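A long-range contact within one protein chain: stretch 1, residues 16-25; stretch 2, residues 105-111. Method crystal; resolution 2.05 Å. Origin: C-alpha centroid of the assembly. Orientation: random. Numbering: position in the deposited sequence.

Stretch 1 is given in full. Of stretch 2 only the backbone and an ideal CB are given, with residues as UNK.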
# COMPACT_ATOMS: atom_id res chain seq x y z
N LYS A 16 -2.77 5.83 -5.51
CA LYS A 16 -1.65 5.80 -6.45
C LYS A 16 -0.40 6.37 -5.79
O LYS A 16 0.69 5.82 -5.91
CB LYS A 16 -2.00 6.59 -7.73
CG LYS A 16 -0.88 6.59 -8.79
CD LYS A 16 -1.30 7.31 -10.09
CE LYS A 16 -1.20 8.82 -9.99
NZ LYS A 16 0.23 9.29 -10.03
N THR A 17 -0.58 7.49 -5.09
CA THR A 17 0.51 8.13 -4.38
C THR A 17 1.06 7.23 -3.29
O THR A 17 2.28 7.15 -3.10
CB THR A 17 0.08 9.49 -3.80
OG1 THR A 17 -0.42 10.31 -4.86
CG2 THR A 17 1.24 10.20 -3.13
N VAL A 18 0.17 6.54 -2.57
CA VAL A 18 0.60 5.59 -1.56
C VAL A 18 1.47 4.49 -2.17
O VAL A 18 2.51 4.14 -1.63
CB VAL A 18 -0.60 4.92 -0.83
CG1 VAL A 18 -0.11 3.80 0.07
CG2 VAL A 18 -1.38 5.93 -0.00
N LEU A 19 1.02 3.93 -3.29
CA LEU A 19 1.76 2.87 -3.98
C LEU A 19 3.15 3.34 -4.42
O LEU A 19 4.15 2.64 -4.26
CB LEU A 19 0.97 2.39 -5.20
CG LEU A 19 0.07 1.14 -5.14
CD1 LEU A 19 -0.07 0.51 -3.75
CD2 LEU A 19 -1.29 1.41 -5.78
N GLU A 20 3.21 4.54 -5.01
CA GLU A 20 4.47 5.17 -5.38
C GLU A 20 5.40 5.33 -4.18
O GLU A 20 6.58 4.99 -4.25
CB GLU A 20 4.19 6.55 -6.00
CG GLU A 20 3.49 6.50 -7.35
CD GLU A 20 2.78 7.81 -7.68
OE1 GLU A 20 2.86 8.76 -6.88
OE2 GLU A 20 2.18 7.89 -8.76
N LEU A 21 4.84 5.84 -3.09
CA LEU A 21 5.60 6.03 -1.87
C LEU A 21 6.17 4.72 -1.33
O LEU A 21 7.32 4.66 -0.92
CB LEU A 21 4.71 6.68 -0.81
CG LEU A 21 5.38 6.79 0.57
CD1 LEU A 21 6.59 7.71 0.49
CD2 LEU A 21 4.38 7.31 1.59
N GLN A 22 5.35 3.67 -1.33
CA GLN A 22 5.78 2.36 -0.86
C GLN A 22 6.93 1.84 -1.72
O GLN A 22 7.89 1.27 -1.20
CB GLN A 22 4.61 1.38 -0.88
CG GLN A 22 3.57 1.67 0.19
CD GLN A 22 2.36 0.77 0.09
OE1 GLN A 22 1.93 0.42 -1.00
NE2 GLN A 22 1.83 0.36 1.24
N TYR A 23 6.80 2.02 -3.02
CA TYR A 23 7.87 1.63 -3.93
C TYR A 23 9.17 2.36 -3.58
O TYR A 23 10.23 1.73 -3.44
CB TYR A 23 7.47 1.91 -5.39
CG TYR A 23 8.59 1.60 -6.36
CD1 TYR A 23 8.81 0.30 -6.79
CD2 TYR A 23 9.42 2.60 -6.83
CE1 TYR A 23 9.84 0.00 -7.67
CE2 TYR A 23 10.44 2.32 -7.71
CZ TYR A 23 10.65 1.02 -8.13
OH TYR A 23 11.67 0.75 -9.00
N VAL A 24 9.09 3.68 -3.46
CA VAL A 24 10.25 4.49 -3.12
C VAL A 24 10.86 4.10 -1.77
O VAL A 24 12.07 3.92 -1.66
CB VAL A 24 9.93 6.00 -3.16
CG1 VAL A 24 11.07 6.82 -2.58
CG2 VAL A 24 9.61 6.44 -4.59
N LEU A 25 10.02 3.99 -0.74
CA LEU A 25 10.50 3.63 0.59
C LEU A 25 11.22 2.28 0.58
O LEU A 25 12.22 2.11 1.27
CB LEU A 25 9.35 3.60 1.61
CG LEU A 25 8.72 4.95 1.97
CD1 LEU A 25 7.54 4.78 2.92
CD2 LEU A 25 9.76 5.89 2.56
N UNK A 105 9.74 16.51 1.51
CA UNK A 105 10.83 15.59 1.18
C UNK A 105 10.42 14.58 0.11
O UNK A 105 11.14 14.38 -0.87
CB UNK A 105 11.29 14.85 2.44
N UNK A 106 9.28 13.92 0.32
CA UNK A 106 8.77 12.93 -0.62
C UNK A 106 8.54 13.54 -2.00
O UNK A 106 8.88 12.94 -3.03
CB UNK A 106 7.47 12.32 -0.09
N UNK A 107 7.95 14.73 -2.02
CA UNK A 107 7.73 15.44 -3.28
C UNK A 107 9.04 15.68 -4.05
O UNK A 107 9.09 15.49 -5.27
CB UNK A 107 7.04 16.78 -3.01
N UNK A 108 10.08 16.08 -3.34
CA UNK A 108 11.36 16.32 -4.00
C UNK A 108 11.94 15.03 -4.57
O UNK A 108 12.53 15.03 -5.66
CB UNK A 108 12.35 16.95 -3.02
N UNK A 109 11.77 13.92 -3.85
CA UNK A 109 12.21 12.62 -4.34
C UNK A 109 11.43 12.20 -5.59
O UNK A 109 12.03 11.84 -6.61
CB UNK A 109 12.05 11.56 -3.24
N UNK A 110 10.10 12.27 -5.51
CA UNK A 110 9.24 12.00 -6.66
C UNK A 110 9.64 12.84 -7.87
O UNK A 110 9.77 12.33 -8.99
CB UNK A 110 7.78 12.27 -6.30
N UNK A 111 9.82 14.13 -7.64
CA UNK A 111 10.00 15.10 -8.72
C UNK A 111 11.43 15.12 -9.27
O UNK A 111 11.70 15.74 -10.28
CB UNK A 111 9.62 16.50 -8.22

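Two helices cross at 81°, their axes 11.3 Å apart at the closest, so only a few positions of the second can meet the first. Position 105 has no atom of stretch 1 within 5.5 Å of its ideal CB. Its helical backbone angles (-60/-50) are compatible with most residues, and nothing here chooses among them. The residue is Ile105, which makes no contact with stretch 1.

At position 106 the CA-to-CB bond points toward stretch 1, and the ideal CB lies 4.7 Å from Leu21 CD1. The surface on offer is aliphatic, with no polar side-chain atom nearby, and the space is short. Alanine would leave the methyl barely touched; valine or another small apolar residue would close the gap. The deposited residue is Val106, with chi1 t, and its CG2 packs 3.9 Å from Leu21 CD1.

Positions 107 and 108 both lie out of reach, so stretch 1 sets no demand on them and polar or charged residues would serve as well as any. They are Glu107 and Arg108.

Position 109 turns toward stretch 1 again, three residues after 106, close to one helical turn. Its ideal CB is 4.9 Å from Val24 CG1, another hydrocarbon surface. A side chain needs to extend only slightly to reach it, so valine or isoleucine would suit, and leucine might. The residue is Val109: chi1 t, with CG1 3.8 Å from Val24 CG1, a methyl-to-methyl contact.

At position 110 the CA-to-CB bond points sideways, and no atom of stretch 1 comes within 5.5 Å of the ideal CB. Yet Thr17, Glu20, Leu21 and Val24 frame a hollow on the helix surface, lined by CG2 of Thr17, CB of Glu20 and CG2 of Val24. A short side chain would stop before the hollow; a long apolar one, such as methionine, leucine or an aromatic, could enter it. Phe110 does so as a knob into this hole, with chi1 m, its end coming nearer than its CB suggests. Phe110 CZ lies 3.8 Å from Glu20 CB, Phe110 CE1 3.8 Å from Val24 CG2, and Phe110 CE2 4.1 Å from Thr17 CG2. Thr17 and Val24 meet the ring at its edge, so the ring's tip is wedged among them. This residue has the largest covered area of either stretch.

Position 111 is out of reach once more, and many residues would do; it is Gln111. No hydrogen bond joins the stretches, so the contact rests on apolar packing.

Stretch 2 (105-111) IVERVFQ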
# COMPACT_ATOMS: atom_id res chain seq x y z
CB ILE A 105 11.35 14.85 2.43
CG1 ILE A 105 11.98 15.84 3.41
CG2 ILE A 105 12.38 13.81 2.04
CD1 ILE A 105 12.37 15.22 4.76
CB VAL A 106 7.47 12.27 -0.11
CG1 VAL A 106 6.82 11.43 -1.20
CG2 VAL A 106 7.75 11.40 1.11
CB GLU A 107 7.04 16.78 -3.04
CG GLU A 107 5.55 16.67 -2.72
CD GLU A 107 4.98 18.00 -2.27
OE1 GLU A 107 5.68 18.73 -1.54
OE2 GLU A 107 3.85 18.33 -2.66
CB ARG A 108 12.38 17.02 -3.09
CG ARG A 108 12.13 18.52 -2.92
CD ARG A 108 13.32 19.22 -2.27
NE ARG A 108 13.56 18.80 -0.90
CZ ARG A 108 14.58 18.03 -0.53
NH1 ARG A 108 15.45 17.60 -1.44
NH2 ARG A 108 14.73 17.69 0.73
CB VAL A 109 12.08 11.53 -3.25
CG1 VAL A 109 12.43 10.16 -3.83
CG2 VAL A 109 12.99 11.83 -2.08
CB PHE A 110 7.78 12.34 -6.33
CG PHE A 110 7.06 11.31 -5.49
CD1 PHE A 110 7.62 10.06 -5.27
CD2 PHE A 110 5.82 11.59 -4.94
CE1 PHE A 110 6.95 9.10 -4.51
CE2 PHE A 110 5.14 10.64 -4.18
CZ PHE A 110 5.71 9.39 -3.97
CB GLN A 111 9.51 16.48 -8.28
CG GLN A 111 7.98 16.53 -8.11
CD GLN A 111 7.47 17.81 -7.47
OE1 GLN A 111 8.12 18.85 -7.52
NE2 GLN A 111 6.30 17.73 -6.85
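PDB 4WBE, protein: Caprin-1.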